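PDB 3NCO: endoglucanase FnCel5A from Fervidobacterium nodosum, which probably hydrolyses beta-1,4-glucosidic bonds in cellulose, as a glycoside hydrolase family 5 enzyme built on a TIM-barrel fold. Local coordinates for residues I42-K51 with H86-L96; V98-E106 with V118-V126. All coordinates share one frame; numbering follows the deposited sequence.

Contact 1: residues I42-K51 with H86-L96; sequences IEDEYFKIIK and HVVDVALKNDL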
loop_
_atom_site.group_PDB
_atom_site.type_symbol
_atom_site.label_atom_id
_atom_site.label_comp_id
_atom_site.label_asym_id
_atom_site.label_seq_id
_atom_site.Cartn_x
_atom_site.Cartn_y
_atom_site.Cartn_z
ATOM N N ILE A 42 -16.923 0.115 1.260
ATOM C CA ILE A 42 -16.435 0.578 2.575
ATOM C C ILE A 42 -17.558 1.154 3.450
ATOM O O ILE A 42 -18.169 2.161 3.124
ATOM C CB ILE A 42 -15.255 1.578 2.432
ATOM C CG1 ILE A 42 -14.128 0.938 1.573
ATOM C CG2 ILE A 42 -14.766 2.022 3.857
ATOM C CD1 ILE A 42 -13.037 1.856 1.166
ATOM N N GLU A 43 -17.802 0.476 4.552
ATOM C CA GLU A 43 -18.770 0.918 5.548
ATOM C C GLU A 43 -18.059 1.795 6.547
ATOM O O GLU A 43 -16.912 1.539 6.907
ATOM C CB GLU A 43 -19.442 -0.316 6.254
ATOM C CG GLU A 43 -20.212 -1.244 5.248
ATOM C CD GLU A 43 -20.854 -2.564 5.871
ATOM O OE1 GLU A 43 -21.082 -2.596 7.137
ATOM O OE2 GLU A 43 -21.193 -3.572 5.100
ATOM N N ASP A 44 -18.746 2.840 7.030
ATOM C CA ASP A 44 -18.105 3.723 8.016
ATOM C C ASP A 44 -17.677 2.930 9.232
ATOM O O ASP A 44 -16.652 3.259 9.866
ATOM C CB ASP A 44 -19.118 4.786 8.478
ATOM C CG ASP A 44 -19.365 5.869 7.430
ATOM O OD1 ASP A 44 -18.806 5.784 6.306
ATOM O OD2 ASP A 44 -20.155 6.820 7.771
ATOM N N GLU A 45 -18.466 1.919 9.606
ATOM C CA GLU A 45 -18.164 1.102 10.818
ATOM C C GLU A 45 -16.817 0.372 10.690
ATOM O O GLU A 45 -16.201 0.040 11.676
ATOM C CB GLU A 45 -19.265 0.073 11.138
ATOM C CG GLU A 45 -19.301 -1.058 10.067
ATOM C CD GLU A 45 -20.467 -2.038 10.169
ATOM O OE1 GLU A 45 -20.276 -3.174 10.714
ATOM O OE2 GLU A 45 -21.598 -1.675 9.697
ATOM N N TYR A 46 -16.358 0.121 9.460
ATOM C CA TYR A 46 -15.104 -0.612 9.277
ATOM C C TYR A 46 -13.946 0.071 9.988
ATOM O O TYR A 46 -13.057 -0.606 10.541
ATOM C CB TYR A 46 -14.751 -0.721 7.800
ATOM C CG TYR A 46 -15.593 -1.721 6.998
ATOM C CD1 TYR A 46 -16.500 -2.579 7.629
ATOM C CD2 TYR A 46 -15.394 -1.845 5.633
ATOM C CE1 TYR A 46 -17.253 -3.513 6.872
ATOM C CE2 TYR A 46 -16.105 -2.767 4.877
ATOM C CZ TYR A 46 -17.002 -3.614 5.502
ATOM O OH TYR A 46 -17.722 -4.525 4.734
ATOM N N PHE A 47 -13.957 1.400 9.954
ATOM C CA PHE A 47 -12.806 2.141 10.578
ATOM C C PHE A 47 -12.806 2.069 12.109
ATOM O O PHE A 47 -11.718 1.983 12.743
ATOM C CB PHE A 47 -12.719 3.562 10.040
ATOM C CG PHE A 47 -12.522 3.609 8.571
ATOM C CD1 PHE A 47 -11.333 3.158 8.005
ATOM C CD2 PHE A 47 -13.523 4.080 7.739
ATOM C CE1 PHE A 47 -11.140 3.169 6.596
ATOM C CE2 PHE A 47 -13.363 4.093 6.342
ATOM C CZ PHE A 47 -12.165 3.658 5.777
ATOM N N LYS A 48 -13.996 2.070 12.707
ATOM C CA LYS A 48 -14.121 1.893 14.144
ATOM C C LYS A 48 -13.659 0.481 14.505
ATOM O O LYS A 48 -12.949 0.297 15.476
ATOM C CB LYS A 48 -15.584 2.133 14.600
ATOM C CG LYS A 48 -15.830 1.823 16.070
ATOM C CD LYS A 48 -17.297 2.030 16.418
ATOM C CE LYS A 48 -17.562 1.541 17.862
ATOM N NZ LYS A 48 -18.954 1.744 18.363
ATOM N N ILE A 49 -14.030 -0.497 13.680
ATOM C CA ILE A 49 -13.612 -1.914 13.865
ATOM C C ILE A 49 -12.100 -2.095 13.781
ATOM O O ILE A 49 -11.459 -2.731 14.616
ATOM C CB ILE A 49 -14.375 -2.776 12.847
ATOM C CG1 ILE A 49 -15.857 -2.829 13.254
ATOM C CG2 ILE A 49 -13.823 -4.185 12.716
ATOM C CD1 ILE A 49 -16.795 -3.271 12.151
ATOM N N ILE A 50 -11.536 -1.528 12.735
ATOM C CA ILE A 50 -10.093 -1.564 12.573
ATOM C C ILE A 50 -9.341 -0.934 13.750
ATOM O O ILE A 50 -8.354 -1.483 14.256
ATOM C CB ILE A 50 -9.709 -0.883 11.205
ATOM C CG1 ILE A 50 -10.232 -1.748 10.025
ATOM C CG2 ILE A 50 -8.151 -0.659 11.077
ATOM C CD1 ILE A 50 -10.112 -1.069 8.658
ATOM N N LYS A 51 -9.791 0.245 14.165
ATOM C CA LYS A 51 -9.090 0.940 15.256
ATOM C C LYS A 51 -9.251 0.134 16.534
ATOM O O LYS A 51 -8.258 -0.078 17.230
ATOM C CB LYS A 51 -9.639 2.354 15.451
ATOM C CG LYS A 51 -8.967 3.162 16.644
ATOM C CD LYS A 51 -7.505 3.475 16.346
ATOM C CE LYS A 51 -6.832 4.279 17.499
ATOM N NZ LYS A 51 -5.484 4.735 17.048
ATOM N N HIS A 86 -15.164 11.716 2.159
ATOM C CA HIS A 86 -15.957 11.129 3.240
ATOM C C HIS A 86 -15.222 9.973 3.925
ATOM O O HIS A 86 -15.137 9.889 5.154
ATOM C CB HIS A 86 -17.317 10.658 2.750
ATOM C CG HIS A 86 -18.045 9.837 3.765
ATOM N ND1 HIS A 86 -18.703 10.401 4.846
ATOM C CD2 HIS A 86 -18.142 8.495 3.917
ATOM C CE1 HIS A 86 -19.222 9.432 5.592
ATOM N NE2 HIS A 86 -18.895 8.263 5.046
ATOM N N VAL A 87 -14.626 9.094 3.106
ATOM C CA VAL A 87 -13.976 7.913 3.661
ATOM C C VAL A 87 -12.722 8.298 4.481
ATOM O O VAL A 87 -12.409 7.702 5.519
ATOM C CB VAL A 87 -13.615 6.963 2.484
ATOM C CG1 VAL A 87 -12.612 5.961 2.878
ATOM C CG2 VAL A 87 -14.872 6.298 1.974
ATOM N N VAL A 88 -11.946 9.242 3.975
ATOM C CA VAL A 88 -10.800 9.764 4.755
ATOM C C VAL A 88 -11.248 10.409 6.050
ATOM O O VAL A 88 -10.620 10.165 7.100
ATOM C CB VAL A 88 -10.160 10.909 4.036
ATOM C CG1 VAL A 88 -9.055 11.524 4.895
ATOM C CG2 VAL A 88 -9.524 10.343 2.784
ATOM N N ASP A 89 -12.337 11.186 5.984
ATOM C CA ASP A 89 -12.880 11.858 7.174
ATOM C C ASP A 89 -13.216 10.851 8.273
ATOM O O ASP A 89 -12.848 11.029 9.441
ATOM C CB ASP A 89 -14.157 12.636 6.836
ATOM C CG ASP A 89 -13.897 13.922 6.077
ATOM O OD1 ASP A 89 -12.744 14.387 6.035
ATOM O OD2 ASP A 89 -14.902 14.471 5.553
ATOM N N VAL A 90 -13.931 9.790 7.895
ATOM C CA VAL A 90 -14.320 8.782 8.867
ATOM C C VAL A 90 -13.090 8.069 9.443
ATOM O O VAL A 90 -13.039 7.757 10.624
ATOM C CB VAL A 90 -15.270 7.757 8.217
ATOM C CG1 VAL A 90 -15.593 6.652 9.190
ATOM C CG2 VAL A 90 -16.549 8.418 7.751
ATOM N N ALA A 91 -12.098 7.771 8.614
ATOM C CA ALA A 91 -10.961 7.057 9.202
ATOM C C ALA A 91 -10.183 7.950 10.182
ATOM O O ALA A 91 -9.772 7.499 11.232
ATOM C CB ALA A 91 -10.026 6.571 8.079
ATOM N N LEU A 92 -10.049 9.234 9.851
ATOM C CA LEU A 92 -9.369 10.198 10.743
ATOM C C LEU A 92 -10.194 10.408 11.999
ATOM O O LEU A 92 -9.649 10.626 13.097
ATOM C CB LEU A 92 -9.132 11.523 10.021
ATOM C CG LEU A 92 -8.102 11.582 8.923
ATOM C CD1 LEU A 92 -8.175 12.971 8.290
ATOM C CD2 LEU A 92 -6.697 11.255 9.505
ATOM N N LYS A 93 -11.509 10.320 11.849
ATOM C CA LYS A 93 -12.377 10.455 12.990
ATOM C C LYS A 93 -12.112 9.339 14.004
ATOM O O LYS A 93 -12.243 9.541 15.194
ATOM C CB LYS A 93 -13.865 10.466 12.547
ATOM C CG LYS A 93 -14.863 10.273 13.683
ATOM C CD LYS A 93 -16.311 10.104 13.142
ATOM C CE LYS A 93 -17.342 10.186 14.293
ATOM N NZ LYS A 93 -18.741 10.017 13.760
ATOM N N ASN A 94 -11.718 8.163 13.490
ATOM C CA ASN A 94 -11.447 6.997 14.335
ATOM C C ASN A 94 -9.951 6.892 14.651
ATOM O O ASN A 94 -9.451 5.814 15.026
ATOM C CB ASN A 94 -11.924 5.727 13.612
ATOM C CG ASN A 94 -13.405 5.563 13.702
ATOM O OD1 ASN A 94 -13.929 5.114 14.722
ATOM N ND2 ASN A 94 -14.110 5.970 12.632
ATOM N N ASP A 95 -9.251 8.020 14.540
ATOM C CA ASP A 95 -7.854 8.124 15.012
ATOM C C ASP A 95 -6.913 7.123 14.317
ATOM O O ASP A 95 -5.965 6.591 14.929
ATOM C CB ASP A 95 -7.779 7.973 16.523
ATOM C CG ASP A 95 -8.401 9.152 17.256
ATOM O OD1 ASP A 95 -8.522 10.249 16.670
ATOM O OD2 ASP A 95 -8.753 8.979 18.439
ATOM N N LEU A 96 -7.148 6.900 13.030
ATOM C CA LEU A 96 -6.205 6.109 12.214
ATOM C C LEU A 96 -5.363 7.054 11.401
ATOM O O LEU A 96 -5.876 8.081 10.957
ATOM C CB LEU A 96 -6.990 5.201 11.257
ATOM C CG LEU A 96 -7.785 4.098 11.975
ATOM C CD1 LEU A 96 -8.847 3.448 11.019
ATOM C CD2 LEU A 96 -6.868 3.000 12.523
HETATM O O HOH W 1 -16.916 5.031 12.169
#
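Phe-47 fills the seam between helices 44-51 and 86-93, whose axes approach to 8.7 Å and run nearly side by side, 30° apart. The apolar contacts centre on its ring. Ala-91 CB stands over one face, 3.9 Å from the ring centroid and 19° off the normal, a CH-pi contact. Leu-96 CD1 meets the ring edge near its plane, while Val-90 CG1 and Val-87 CG1 come in obliquely, the former 3.6 Å from Phe-47 CD2. With CG anti to its own carbonyl carbon, the phenyl group reaches across to the second helix and also touches Val-58 of strand 57-60.

Hydrogen bonds lie at both ends of this apolar patch. At one, His-86 NE2 donates to Asp-44 OD1 over 2.8 Å with an N-H...O angle of 153°, meeting the oxygen on its syn side; Val-90 CG2 lies against one face of the imidazole. At the other, Lys-51 NZ donates to Asp-95 O (2.9 Å), from above the carbonyl plane. The lysine chain bends at chi2, which lays its methylenes along Asn-94 O and lets the ammonium arrive at the next carbonyl.

Between these ends, Asn-94 ND2 donates back to Val-90 O (2.9 Å) and also to a water, which in turn donates to Asp-44 O. Two partners thus fix the amide, and its OD1 rests beside Lys-48 CA at 3.3 Å. Asp-95, with positive phi, is the C' residue of the Schellman motif that ends the helix, with Leu-96 N bonded to Ala-91 O, and the Lys-51 bond falls on this turn.

Chemically, an apolar seam joins two neighbouring outer helices of the barrel, with polar bonds at both ends and a water-bridged amide between them; the nearby carboxylate would probably stabilise a protonated His-86.

Contact 2: residues V98-E106 with V118-V126; sequences VIINCHHFE and VLVEIWKQV
Ile-100 opens the contact, its CD1 sliding past Val-126 CG1 at 3.9 Å. CG1 sits between the backbone N and the carbonyl carbon (chi1 65°), a crowded position that brings CD1 up against Val-126. The carbonyl of the same residue meets the edge of the Trp-123 indole, with O 3.8 Å from CH2. Asn-101 points away, and its OD1 accepts from Ile-62 N. Cys-102 points back toward the helix, with SG 3.9 Å from Leu-119 CD1 and CB equally far from Trp-123 NE1, whose N-H is spent on Ile-141 O. Phe-105, at the N-cap position of the next helix, meets helix 118-126 with its ring: CZ lies 3.8 Å from Val-118 CG1 at the ring edge, and Ile-122 CD1 comes in obliquely, 4.1 Å from CE1. An alanine here would remove the ring and is likely to leave a gap beside Val-118 and Ile-122. The N-to-C directions of strand 98-101 and helix 118-126 are 146° apart, nearer antiparallel, as in a beta-alpha unit of a TIM barrel, and Trp-123 continues the packing to Phe-139 of strand 137-140 and to Val-161 and Ile-165 of helix 151-168.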
loop_
_atom_site.group_PDB
_atom_site.type_symbol
_atom_site.label_atom_id
_atom_site.label_comp_id
_atom_site.label_asym_id
_atom_site.label_seq_id
_atom_site.Cartn_x
_atom_site.Cartn_y
_atom_site.Cartn_z
ATOM N N VAL A 98 -3.921 7.669 7.780
ATOM C CA VAL A 98 -4.587 7.237 6.559
ATOM C C VAL A 98 -3.630 7.485 5.400
ATOM O O VAL A 98 -3.059 8.600 5.314
ATOM C CB VAL A 98 -5.891 8.029 6.326
ATOM C CG1 VAL A 98 -6.556 7.552 5.046
ATOM C CG2 VAL A 98 -6.801 7.902 7.583
ATOM N N ILE A 99 -3.473 6.459 4.534
ATOM C CA ILE A 99 -2.634 6.576 3.338
ATOM C C ILE A 99 -3.605 6.463 2.162
ATOM O O ILE A 99 -4.330 5.476 2.068
ATOM C CB ILE A 99 -1.587 5.437 3.281
ATOM C CG1 ILE A 99 -0.497 5.527 4.385
ATOM C CG2 ILE A 99 -0.839 5.483 1.941
ATOM C CD1 ILE A 99 0.180 4.219 4.682
ATOM N N ILE A 100 -3.666 7.500 1.304
ATOM C CA ILE A 100 -4.496 7.390 0.086
ATOM C C ILE A 100 -3.527 7.372 -1.119
ATOM O O ILE A 100 -2.566 8.171 -1.140
ATOM C CB ILE A 100 -5.565 8.547 -0.030
ATOM C CG1 ILE A 100 -4.886 9.943 -0.198
ATOM C CG2 ILE A 100 -6.693 8.491 1.117
ATOM C CD1 ILE A 100 -5.962 11.085 -0.383
ATOM N N ASN A 101 -3.808 6.512 -2.104
ATOM C CA ASN A 101 -2.832 6.248 -3.184
ATOM C C ASN A 101 -3.607 6.497 -4.513
ATOM O O ASN A 101 -4.787 6.840 -4.530
ATOM C CB ASN A 101 -2.159 4.817 -3.090
ATOM C CG ASN A 101 -3.052 3.658 -3.593
ATOM O OD1 ASN A 101 -4.189 3.883 -4.068
ATOM N ND2 ASN A 101 -2.553 2.395 -3.461
ATOM N N CYS A 102 -2.924 6.283 -5.649
ATOM C CA CYS A 102 -3.623 5.955 -6.875
ATOM C C CYS A 102 -3.205 4.530 -7.261
ATOM O O CYS A 102 -2.040 4.155 -7.117
ATOM C CB CYS A 102 -3.195 6.953 -7.940
ATOM S SG CYS A 102 -4.078 6.809 -9.552
ATOM N N HIS A 103 -4.158 3.756 -7.769
ATOM C CA HIS A 103 -4.049 2.298 -7.861
ATOM C C HIS A 103 -4.778 1.865 -9.142
ATOM O O HIS A 103 -5.771 2.488 -9.593
ATOM C CB HIS A 103 -4.753 1.711 -6.651
ATOM C CG HIS A 103 -4.225 0.409 -6.124
ATOM N ND1 HIS A 103 -4.492 -0.836 -6.659
ATOM C CD2 HIS A 103 -3.551 0.175 -4.985
ATOM C CE1 HIS A 103 -4.016 -1.782 -5.853
ATOM N NE2 HIS A 103 -3.411 -1.188 -4.850
ATOM N N HIS A 104 -4.233 0.831 -9.777
ATOM C CA HIS A 104 -4.912 0.241 -10.931
ATOM C C HIS A 104 -5.187 1.264 -12.048
ATOM O O HIS A 104 -6.301 1.372 -12.512
ATOM C CB HIS A 104 -6.214 -0.456 -10.485
ATOM C CG HIS A 104 -6.689 -1.495 -11.446
ATOM N ND1 HIS A 104 -6.816 -2.834 -11.097
ATOM C CD2 HIS A 104 -7.036 -1.408 -12.753
ATOM C CE1 HIS A 104 -7.241 -3.520 -12.155
ATOM N NE2 HIS A 104 -7.356 -2.683 -13.171
ATOM N N PHE A 105 -4.151 1.955 -12.495
ATOM C CA PHE A 105 -4.255 2.819 -13.679
ATOM C C PHE A 105 -3.699 2.038 -14.900
ATOM O O PHE A 105 -2.533 2.174 -15.245
ATOM C CB PHE A 105 -3.464 4.086 -13.378
ATOM C CG PHE A 105 -3.722 5.234 -14.310
ATOM C CD1 PHE A 105 -3.276 6.528 -13.941
ATOM C CD2 PHE A 105 -4.393 5.074 -15.545
ATOM C CE1 PHE A 105 -3.471 7.620 -14.820
ATOM C CE2 PHE A 105 -4.617 6.163 -16.390
ATOM C CZ PHE A 105 -4.149 7.452 -16.014
ATOM N N GLU A 106 -4.555 1.212 -15.544
ATOM C CA GLU A 106 -4.092 0.264 -16.564
ATOM C C GLU A 106 -3.379 0.970 -17.717
ATOM O O GLU A 106 -2.334 0.489 -18.187
ATOM C CB GLU A 106 -5.254 -0.615 -17.092
ATOM C CG GLU A 106 -5.737 -1.715 -16.078
ATOM C CD GLU A 106 -6.977 -2.575 -16.567
ATOM O OE1 GLU A 106 -7.204 -2.734 -17.809
ATOM O OE2 GLU A 106 -7.738 -3.098 -15.700
ATOM N N VAL A 118 -1.454 12.415 -17.120
ATOM C CA VAL A 118 -2.799 12.324 -16.561
ATOM C C VAL A 118 -2.667 12.090 -15.048
ATOM O O VAL A 118 -3.375 12.703 -14.253
ATOM C CB VAL A 118 -3.649 11.209 -17.241
ATOM C CG1 VAL A 118 -5.034 11.109 -16.598
ATOM C CG2 VAL A 118 -3.736 11.456 -18.753
ATOM N N LEU A 119 -1.714 11.245 -14.641
ATOM C CA LEU A 119 -1.448 11.061 -13.221
ATOM C C LEU A 119 -1.043 12.380 -12.574
ATOM O O LEU A 119 -1.476 12.706 -11.454
ATOM C CB LEU A 119 -0.336 9.999 -13.018
ATOM C CG LEU A 119 0.005 9.703 -11.559
ATOM C CD1 LEU A 119 -1.149 8.988 -10.848
ATOM C CD2 LEU A 119 1.288 8.870 -11.613
ATOM N N VAL A 120 -0.202 13.147 -13.284
ATOM C CA VAL A 120 0.186 14.453 -12.713
ATOM C C VAL A 120 -1.074 15.302 -12.423
ATOM O O VAL A 120 -1.187 15.951 -11.344
ATOM C CB VAL A 120 1.157 15.223 -13.614
ATOM C CG1 VAL A 120 1.367 16.608 -13.114
ATOM C CG2 VAL A 120 2.531 14.507 -13.669
ATOM N N GLU A 121 -2.007 15.353 -13.383
ATOM C CA GLU A 121 -3.238 16.152 -13.201
ATOM C C GLU A 121 -4.144 15.588 -12.107
ATOM O O GLU A 121 -4.713 16.353 -11.328
ATOM C CB GLU A 121 -4.030 16.234 -14.494
ATOM C CG GLU A 121 -3.320 17.006 -15.617
ATOM C CD GLU A 121 -2.797 18.381 -15.164
ATOM O OE1 GLU A 121 -3.589 19.174 -14.605
ATOM O OE2 GLU A 121 -1.597 18.685 -15.338
ATOM N N ILE A 122 -4.233 14.266 -12.006
ATOM C CA ILE A 122 -4.987 13.650 -10.886
ATOM C C ILE A 122 -4.433 14.141 -9.570
ATOM O O ILE A 122 -5.160 14.624 -8.703
ATOM C CB ILE A 122 -4.937 12.093 -10.962
ATOM C CG1 ILE A 122 -5.866 11.640 -12.081
ATOM C CG2 ILE A 122 -5.332 11.429 -9.602
ATOM C CD1 ILE A 122 -5.647 10.194 -12.528
ATOM N N TRP A 123 -3.128 14.049 -9.419
ATOM C CA TRP A 123 -2.512 14.430 -8.163
ATOM C C TRP A 123 -2.561 15.935 -7.879
ATOM O O TRP A 123 -2.636 16.356 -6.701
ATOM C CB TRP A 123 -1.110 13.839 -8.048
ATOM C CG TRP A 123 -1.213 12.455 -7.375
ATOM C CD1 TRP A 123 -0.994 11.186 -7.949
ATOM C CD2 TRP A 123 -1.640 12.214 -6.046
ATOM N NE1 TRP A 123 -1.223 10.204 -7.009
ATOM C CE2 TRP A 123 -1.649 10.809 -5.842
ATOM C CE3 TRP A 123 -2.017 13.067 -4.995
ATOM C CZ2 TRP A 123 -2.013 10.238 -4.601
ATOM C CZ3 TRP A 123 -2.357 12.530 -3.789
ATOM C CH2 TRP A 123 -2.369 11.113 -3.571
ATOM N N LYS A 124 -2.515 16.757 -8.922
ATOM C CA LYS A 124 -2.680 18.198 -8.690
ATOM C C LYS A 124 -4.026 18.431 -7.994
ATOM O O LYS A 124 -4.139 19.220 -7.028
ATOM C CB LYS A 124 -2.630 18.930 -10.022
ATOM C CG LYS A 124 -2.858 20.422 -9.896
ATOM C CD LYS A 124 -2.608 21.073 -11.257
ATOM C CE LYS A 124 -2.588 22.631 -11.164
ATOM N NZ LYS A 124 -1.266 23.117 -10.560
ATOM N N GLN A 125 -5.042 17.738 -8.471
ATOM C CA GLN A 125 -6.374 17.862 -7.919
ATOM C C GLN A 125 -6.534 17.243 -6.522
ATOM O O GLN A 125 -7.212 17.828 -5.672
ATOM C CB GLN A 125 -7.352 17.210 -8.853
ATOM C CG GLN A 125 -7.509 18.034 -10.099
ATOM C CD GLN A 125 -8.415 17.326 -11.060
ATOM O OE1 GLN A 125 -9.613 17.311 -10.860
ATOM N NE2 GLN A 125 -7.839 16.645 -12.055
ATOM N N VAL A 126 -6.025 16.047 -6.313
ATOM C CA VAL A 126 -6.170 15.382 -5.015
ATOM C C VAL A 126 -5.402 16.184 -3.951
ATOM O O VAL A 126 -5.955 16.488 -2.843
ATOM C CB VAL A 126 -5.652 13.949 -5.049
ATOM C CG1 VAL A 126 -5.790 13.323 -3.630
ATOM C CG2 VAL A 126 -6.402 13.115 -6.107
#

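After helix 12-20 and strand 22-25, the chain reaches helix 44-53, followed by strand 57-60 and then helix 78-93; contact 1 closes that loop by bringing the two successive helices together outside the barrel. The chain then enters strand 97-101 directly and passes through helix 106-110 to helix 112-130, where contact 2 closes a shorter loop. The two are therefore in series, neither enclosing nor crossing the other. Their centres are 21 Å apart, yet they touch: Ala-91 CB packs 3.5 Å from Val-98 CG2, and Val-88 CG2 lies 3.8 Å from Ile-100 CG2. Together they tie helices 44-53, 78-93 and 112-130 to the parallel strands 57-60 and 97-101.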